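Local coordinates for protein KauB (Pseudomonas aeruginosa PAO1, PDB 6B4R) that oxidises aldehydes, among them aminoaldehydes, to the corresponding acids with a nicotinamide cofactor, NAD(P)+, and accepts a broad range of aldehyde substrates, at the interface of chains A and B and the interface of chains A and C. Residues are numbered along the deposited sequence; one frame, centred on the assembly and turned at random. Chains: chain A, KauB; chain B/C, KauB.

Contact 1: the interface of chains A and B. Residues chain A 84, 88, 133, 137; chain B 84, 88, 133, 136-137.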
ATOM      1  N   LYS A  84     -14.299 -15.880  -2.641  1.00 23.30           N
ATOM      2  CA  LYS A  84     -14.700 -15.190  -1.424  1.00 19.98           C
ATOM      3  C   LYS A  84     -16.031 -15.718  -0.905  1.00 27.09           C
ATOM      4  O   LYS A  84     -16.176 -15.993   0.284  1.00 28.41           O
ATOM      5  CB  LYS A  84     -14.810 -13.687  -1.675  1.00 23.23           C
ATOM      6  CG  LYS A  84     -15.463 -12.918  -0.537  1.00 29.23           C
ATOM      7  CD  LYS A  84     -15.440 -11.418  -0.788  1.00 25.97           C
ATOM      8  CE  LYS A  84     -16.285 -11.044  -1.995  1.00 25.72           C
ATOM      9  NZ  LYS A  84     -16.353  -9.570  -2.194  1.00 23.14           N
ATOM     10  N   ILE A  88     -16.841 -18.064   2.588  1.00 28.49           N
ATOM     11  CA  ILE A  88     -17.753 -17.535   3.593  1.00 27.09           C
ATOM     12  C   ILE A  88     -18.765 -18.615   3.974  1.00 26.73           C
ATOM     13  O   ILE A  88     -19.083 -18.794   5.152  1.00 22.56           O
ATOM     14  CB  ILE A  88     -18.459 -16.249   3.116  1.00 24.54           C
ATOM     15  CG1 ILE A  88     -17.452 -15.101   3.028  1.00 25.77           C
ATOM     16  CG2 ILE A  88     -19.582 -15.871   4.066  1.00 22.87           C
ATOM     17  CD1 ILE A  88     -18.041 -13.794   2.552  1.00 22.86           C
ATOM     18  N   GLU A 133     -13.046 -12.366   3.015  1.00 18.37           N
ATOM     19  CA  GLU A 133     -13.441 -10.980   2.779  1.00 23.82           C
ATOM     20  C   GLU A 133     -12.314 -10.151   2.176  1.00 24.76           C
ATOM     21  O   GLU A 133     -12.563  -9.167   1.483  1.00 30.03           O
ATOM     22  CB  GLU A 133     -13.892 -10.329   4.088  1.00 26.25           C
ATOM     23  CG  GLU A 133     -15.138 -10.939   4.704  1.00 25.94           C
ATOM     24  CD  GLU A 133     -15.378 -10.453   6.120  1.00 27.86           C
ATOM     25  OE1 GLU A 133     -14.479  -9.793   6.683  1.00 26.44           O
ATOM     26  OE2 GLU A 133     -16.465 -10.731   6.670  1.00 26.83           O
ATOM     27  N   LYS A 137      -9.878  -7.234  -1.856  1.00 25.68           N
ATOM     28  CA  LYS A 137      -9.521  -5.928  -1.312  1.00 25.02           C
ATOM     29  C   LYS A 137      -8.032  -5.684  -1.506  1.00 25.52           C
ATOM     30  O   LYS A 137      -7.542  -4.572  -1.314  1.00 21.23           O
ATOM     31  CB  LYS A 137      -9.881  -5.829   0.174  1.00 16.79           C
ATOM     32  CG  LYS A 137     -11.308  -6.239   0.505  1.00 21.89           C
ATOM     33  CD  LYS A 137     -12.321  -5.456  -0.320  1.00 30.92           C
ATOM     34  CE  LYS A 137     -13.750  -5.812   0.068  1.00 21.38           C
ATOM     35  NZ  LYS A 137     -14.018  -7.273  -0.064  1.00 24.24           N
TER
ATOM     36  N   LYS B  84     -18.706  -3.528  10.373  1.00 25.97           N
ATOM     37  CA  LYS B  84     -18.686  -4.412   9.218  1.00 30.14           C
ATOM     38  C   LYS B  84     -19.882  -5.358   9.249  1.00 30.09           C
ATOM     39  O   LYS B  84     -20.603  -5.496   8.261  1.00 31.99           O
ATOM     40  CB  LYS B  84     -17.383  -5.213   9.180  1.00 26.30           C
ATOM     41  CG  LYS B  84     -17.379  -6.337   8.155  1.00 26.48           C
ATOM     42  CD  LYS B  84     -16.036  -7.044   8.114  1.00 29.02           C
ATOM     43  CE  LYS B  84     -15.707  -7.685   9.453  1.00 27.51           C
ATOM     44  NZ  LYS B  84     -14.406  -8.407   9.408  1.00 24.88           N
ATOM     45  N   ILE B  88     -23.236  -5.515   6.766  1.00 33.25           N
ATOM     46  CA  ILE B  88     -23.499  -6.756   6.051  1.00 32.24           C
ATOM     47  C   ILE B  88     -24.959  -7.164   6.250  1.00 35.71           C
ATOM     48  O   ILE B  88     -25.625  -7.599   5.308  1.00 34.27           O
ATOM     49  CB  ILE B  88     -22.537  -7.879   6.487  1.00 32.28           C
ATOM     50  CG1 ILE B  88     -21.122  -7.578   5.987  1.00 25.59           C
ATOM     51  CG2 ILE B  88     -22.997  -9.228   5.951  1.00 32.24           C
ATOM     52  CD1 ILE B  88     -20.105  -8.636   6.345  1.00 28.62           C
ATOM     53  N   GLU B 133     -16.992  -5.254   4.023  1.00 24.39           N
ATOM     54  CA  GLU B 133     -15.927  -6.244   4.079  1.00 28.79           C
ATOM     55  C   GLU B 133     -14.545  -5.595   4.059  1.00 29.07           C
ATOM     56  O   GLU B 133     -13.562  -6.203   4.480  1.00 30.36           O
ATOM     57  CB  GLU B 133     -16.060  -7.225   2.910  1.00 30.14           C
ATOM     58  CG  GLU B 133     -17.293  -8.115   2.978  1.00 31.93           C
ATOM     59  CD  GLU B 133     -17.547  -8.887   1.688  1.00 33.80           C
ATOM     60  OE1 GLU B 133     -16.832  -8.655   0.687  1.00 24.59           O
ATOM     61  OE2 GLU B 133     -18.470  -9.730   1.680  1.00 32.69           O
ATOM     62  N   ASP B 136     -12.104  -3.361   7.889  1.00 28.82           N
ATOM     63  CA  ASP B 136     -10.965  -3.789   8.697  1.00 26.62           C
ATOM     64  C   ASP B 136      -9.841  -4.399   7.861  1.00 23.91           C
ATOM     65  O   ASP B 136      -8.970  -5.084   8.392  1.00 29.96           O
ATOM     66  CB  ASP B 136     -11.411  -4.770   9.784  1.00 23.10           C
ATOM     67  CG  ASP B 136     -12.060  -6.019   9.217  1.00 30.54           C
ATOM     68  OD1 ASP B 136     -12.676  -5.939   8.132  1.00 26.84           O
ATOM     69  OD2 ASP B 136     -11.957  -7.084   9.860  1.00 36.74           O
ATOM     70  N   LYS B 137      -9.868  -4.147   6.554  1.00 22.10           N
ATOM     71  CA  LYS B 137      -8.805  -4.601   5.662  1.00 19.66           C
ATOM     72  C   LYS B 137      -7.902  -3.437   5.280  1.00 20.79           C
ATOM     73  O   LYS B 137      -6.855  -3.629   4.664  1.00 25.59           O
ATOM     74  CB  LYS B 137      -9.387  -5.219   4.390  1.00 21.27           C
ATOM     75  CG  LYS B 137     -10.408  -6.314   4.621  1.00 24.29           C
ATOM     76  CD  LYS B 137      -9.842  -7.455   5.440  1.00 25.12           C
ATOM     77  CE  LYS B 137     -10.885  -8.538   5.638  1.00 25.96           C
ATOM     78  NZ  LYS B 137     -12.145  -7.998   6.221  1.00 26.84           N
TER
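The carboxylate oxygen OE1 of A:Glu133 accepts hydrogen bonds from two lysines of chain B. B:Lys84 NZ reaches the syn lone pair of A:Glu133 OE1 at 3.1 Å. B:Lys137 NZ takes the anti lone pair of A:Glu133 OE1 at 3.0 Å. Both pairs are also salt bridges. The same arrangement runs the other way, with B:Glu133 OE1 held by A:Lys84 and A:Lys137. The interface is thus nearly symmetric here, built from helices 80-96, 113-133 and 135-137 of each chain. It probably joins subunits of the tetramer common in this family, if the deposited assembly is the biological one.

The two glutamates cross between the lysine pairs, and A:Glu133 CG lies 3.9 Å from B:Glu133 CG. Their carboxylate planes are turned 17° apart. The lysine charges would offset the like charges of these acids.

A:Lys84 and B:Lys84 come from the opposite direction to the glutamate they bind. A:Lys137 and B:Lys137 cross theirs at about a right angle. B:Lys137 is bent at chi2 (-58°) and chi4 (-54°). The bends bring NZ back to its own chain, where B:Lys137 NZ donates to the backbone O of B:Glu133 at 2.9 Å.

B:Asp136 is a second-shell acid that braces both lysines of its chain. B:Lys84 NZ bonds B:Asp136 OD2 at 2.8 Å, on the syn side but tilted out of the carboxylate plane. B:Lys137 NZ meets B:Asp136 OD1 from above that plane, at 2.9 Å.

Contact 2: the interface of chains A and C. Residues chain A 453-455, 457; chain C 493-495.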
ATOM      1  N   VAL A 453       4.290  -7.855  20.283  1.00 21.18           N
ATOM      2  CA  VAL A 453       4.508  -7.189  21.559  1.00 19.45           C
ATOM      3  C   VAL A 453       3.197  -6.607  22.067  1.00 17.65           C
ATOM      4  O   VAL A 453       2.576  -5.784  21.400  1.00 19.79           O
ATOM      5  CB  VAL A 453       5.556  -6.070  21.455  1.00 22.02           C
ATOM      6  CG1 VAL A 453       5.705  -5.360  22.792  1.00 21.53           C
ATOM      7  CG2 VAL A 453       6.889  -6.633  20.997  1.00 16.51           C
ATOM      8  N   TRP A 454       2.774  -7.045  23.246  1.00 17.66           N
ATOM      9  CA  TRP A 454       1.522  -6.566  23.818  1.00 19.45           C
ATOM     10  C   TRP A 454       1.773  -5.596  24.967  1.00 19.36           C
ATOM     11  O   TRP A 454       2.548  -5.881  25.879  1.00 21.95           O
ATOM     12  CB  TRP A 454       0.645  -7.743  24.258  1.00 17.44           C
ATOM     13  CG  TRP A 454       0.348  -8.693  23.133  1.00 20.77           C
ATOM     14  CD1 TRP A 454      -0.220  -8.384  21.933  1.00 26.47           C
ATOM     15  CD2 TRP A 454       0.609 -10.102  23.102  1.00 19.88           C
ATOM     16  NE1 TRP A 454      -0.330  -9.512  21.156  1.00 28.72           N
ATOM     17  CE2 TRP A 454       0.170 -10.581  21.851  1.00 22.01           C
ATOM     18  CE3 TRP A 454       1.166 -11.006  24.011  1.00 19.29           C
ATOM     19  CZ2 TRP A 454       0.272 -11.922  21.487  1.00 24.32           C
ATOM     20  CZ3 TRP A 454       1.267 -12.336  23.647  1.00 23.18           C
ATOM     21  CH2 TRP A 454       0.824 -12.781  22.397  1.00 24.09           C
ATOM     22  N   VAL A 455       1.125  -4.438  24.904  1.00 19.67           N
ATOM     23  CA  VAL A 455       1.309  -3.403  25.914  1.00 22.83           C
ATOM     24  C   VAL A 455       0.045  -3.226  26.744  1.00 20.65           C
ATOM     25  O   VAL A 455      -1.033  -2.981  26.200  1.00 21.61           O
ATOM     26  CB  VAL A 455       1.692  -2.052  25.279  1.00 23.19           C
ATOM     27  CG1 VAL A 455       1.935  -1.008  26.361  1.00 16.86           C
ATOM     28  CG2 VAL A 455       2.921  -2.205  24.395  1.00 19.49           C
ATOM     29  N   GLN A 457      -1.709  -5.373  28.191  1.00 24.57           N
ATOM     30  CA  GLN A 457      -2.647  -6.455  27.924  1.00 25.98           C
ATOM     31  C   GLN A 457      -1.841  -7.687  27.545  1.00 28.68           C
ATOM     32  O   GLN A 457      -0.643  -7.592  27.276  1.00 27.04           O
ATOM     33  CB  GLN A 457      -3.589  -6.091  26.779  1.00 20.62           C
ATOM     34  CG  GLN A 457      -2.890  -5.863  25.456  1.00 22.90           C
ATOM     35  CD  GLN A 457      -3.867  -5.664  24.313  1.00 29.15           C
ATOM     36  OE1 GLN A 457      -4.883  -6.355  24.219  1.00 27.63           O
ATOM     37  NE2 GLN A 457      -3.564  -4.714  23.438  1.00 28.68           N
TER
ATOM     38  N   THR C 493       2.762  -4.614  17.331  1.00 22.04           N
ATOM     39  CA  THR C 493       2.661  -4.050  18.671  1.00 24.33           C
ATOM     40  C   THR C 493       1.235  -3.600  18.977  1.00 23.57           C
ATOM     41  O   THR C 493       0.780  -2.575  18.471  1.00 22.09           O
ATOM     42  CB  THR C 493       3.619  -2.861  18.856  1.00 21.44           C
ATOM     43  OG1 THR C 493       4.960  -3.279  18.576  1.00 22.86           O
ATOM     44  CG2 THR C 493       3.544  -2.332  20.280  1.00 20.14           C
ATOM     45  N   TRP C 494       0.536  -4.374  19.805  1.00 21.38           N
ATOM     46  CA  TRP C 494      -0.841  -4.059  20.175  1.00 26.86           C
ATOM     47  C   TRP C 494      -0.926  -3.416  21.556  1.00 24.36           C
ATOM     48  O   TRP C 494      -0.659  -4.058  22.571  1.00 18.71           O
ATOM     49  CB  TRP C 494      -1.724  -5.310  20.102  1.00 25.88           C
ATOM     50  CG  TRP C 494      -2.667  -5.292  18.936  1.00 28.82           C
ATOM     51  CD1 TRP C 494      -4.031  -5.338  18.982  1.00 26.45           C
ATOM     52  CD2 TRP C 494      -2.316  -5.200  17.550  1.00 25.24           C
ATOM     53  NE1 TRP C 494      -4.549  -5.292  17.711  1.00 19.48           N
ATOM     54  CE2 TRP C 494      -3.518  -5.206  16.814  1.00 23.04           C
ATOM     55  CE3 TRP C 494      -1.102  -5.119  16.860  1.00 22.27           C
ATOM     56  CZ2 TRP C 494      -3.540  -5.130  15.422  1.00 19.97           C
ATOM     57  CZ3 TRP C 494      -1.127  -5.043  15.480  1.00 25.52           C
ATOM     58  CH2 TRP C 494      -2.338  -5.048  14.776  1.00 24.56           C
ATOM     59  N   ILE C 495      -1.312  -2.144  21.578  1.00 22.87           N
ATOM     60  CA  ILE C 495      -1.306  -1.348  22.799  1.00 18.20           C
ATOM     61  C   ILE C 495      -2.713  -1.085  23.329  1.00 24.56           C
ATOM     62  O   ILE C 495      -3.534  -0.456  22.659  1.00 23.48           O
ATOM     63  CB  ILE C 495      -0.605  -0.001  22.564  1.00 20.73           C
ATOM     64  CG1 ILE C 495       0.802  -0.234  22.008  1.00 18.94           C
ATOM     65  CG2 ILE C 495      -0.570   0.819  23.846  1.00 18.73           C
ATOM     66  CD1 ILE C 495       1.486   1.022  21.522  1.00 18.74           C
TER
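The indole of A:Trp454 turns an edge to chain C. A:Trp454 CD1 meets C:Trp494 CB at 3.9 Å, and the latter carbon lies in the plane of the ring. The two tryptophan side chains cross obliquely and do not stack. C:Trp494 makes this contact with CB, and its chi1 of -108° carries its own indole away from A:Trp454. In A:Trp454, CG is anti to the carbonyl carbon (chi1 -57°), which places the indole here. The second torsion (chi2 -56°) turns its CD1 edge to the partner.

The two backbones form a parallel beta pairing between chains. Strand 452-455 of chain A runs beside strand 488-496 of chain C. A:Val453 pairs with C:Thr493, A:Trp454 with C:Trp494 and A:Val455 with C:Ile495. C:Trp494 uses its backbone N and O in this pairing. C:Trp494 N donates to A:Val453 O at 2.9 Å. C:Trp494 O accepts from A:Val455 N at 3.0 Å. C:Trp494 O also has a weak bond from the side-chain amide NE2 of A:Gln457, at 3.1 Å.

On the sheet face opposite the tryptophans, A:Val455 and C:Ile495 lie side by side and point the same way. This packing is apolar. A:Val455 CB touches both branches of C:Ile495, while C:Thr493 CG2 is a more distant neighbour on the same face.

Sheets of two subunits are therefore joined edge to edge. In the aldehyde dehydrogenase family, the oligomerisation segment of one subunit extends the catalytic-domain sheet of its dimer partner, and this pairing fits that pattern. The main-chain bonds probably set the register, and the packing of A:Val455 on C:Ile495 supports it. In that pair, A:Val455 CG2 lies 3.8 Å from C:Ile495 CG1.

Contact 1 and contact 2 join chain A to two different neighbours, and their C-alpha centres are about 25 Å apart. They share no residues or secondary-structure elements. Contact 1 is a salt-bridge network between helices, while contact 2 continues a sheet from one chain into the next. Together they link three of the four KauB copies in the deposited assembly. This fits a dimer of dimers, with A and C probably the intimate pair. Contact 2 is centred about 17 Å from A:Glu267, the predicted active-site residue, and contact 1 about 22 Å from B:Glu267. Both lie away from that residue and probably serve assembly.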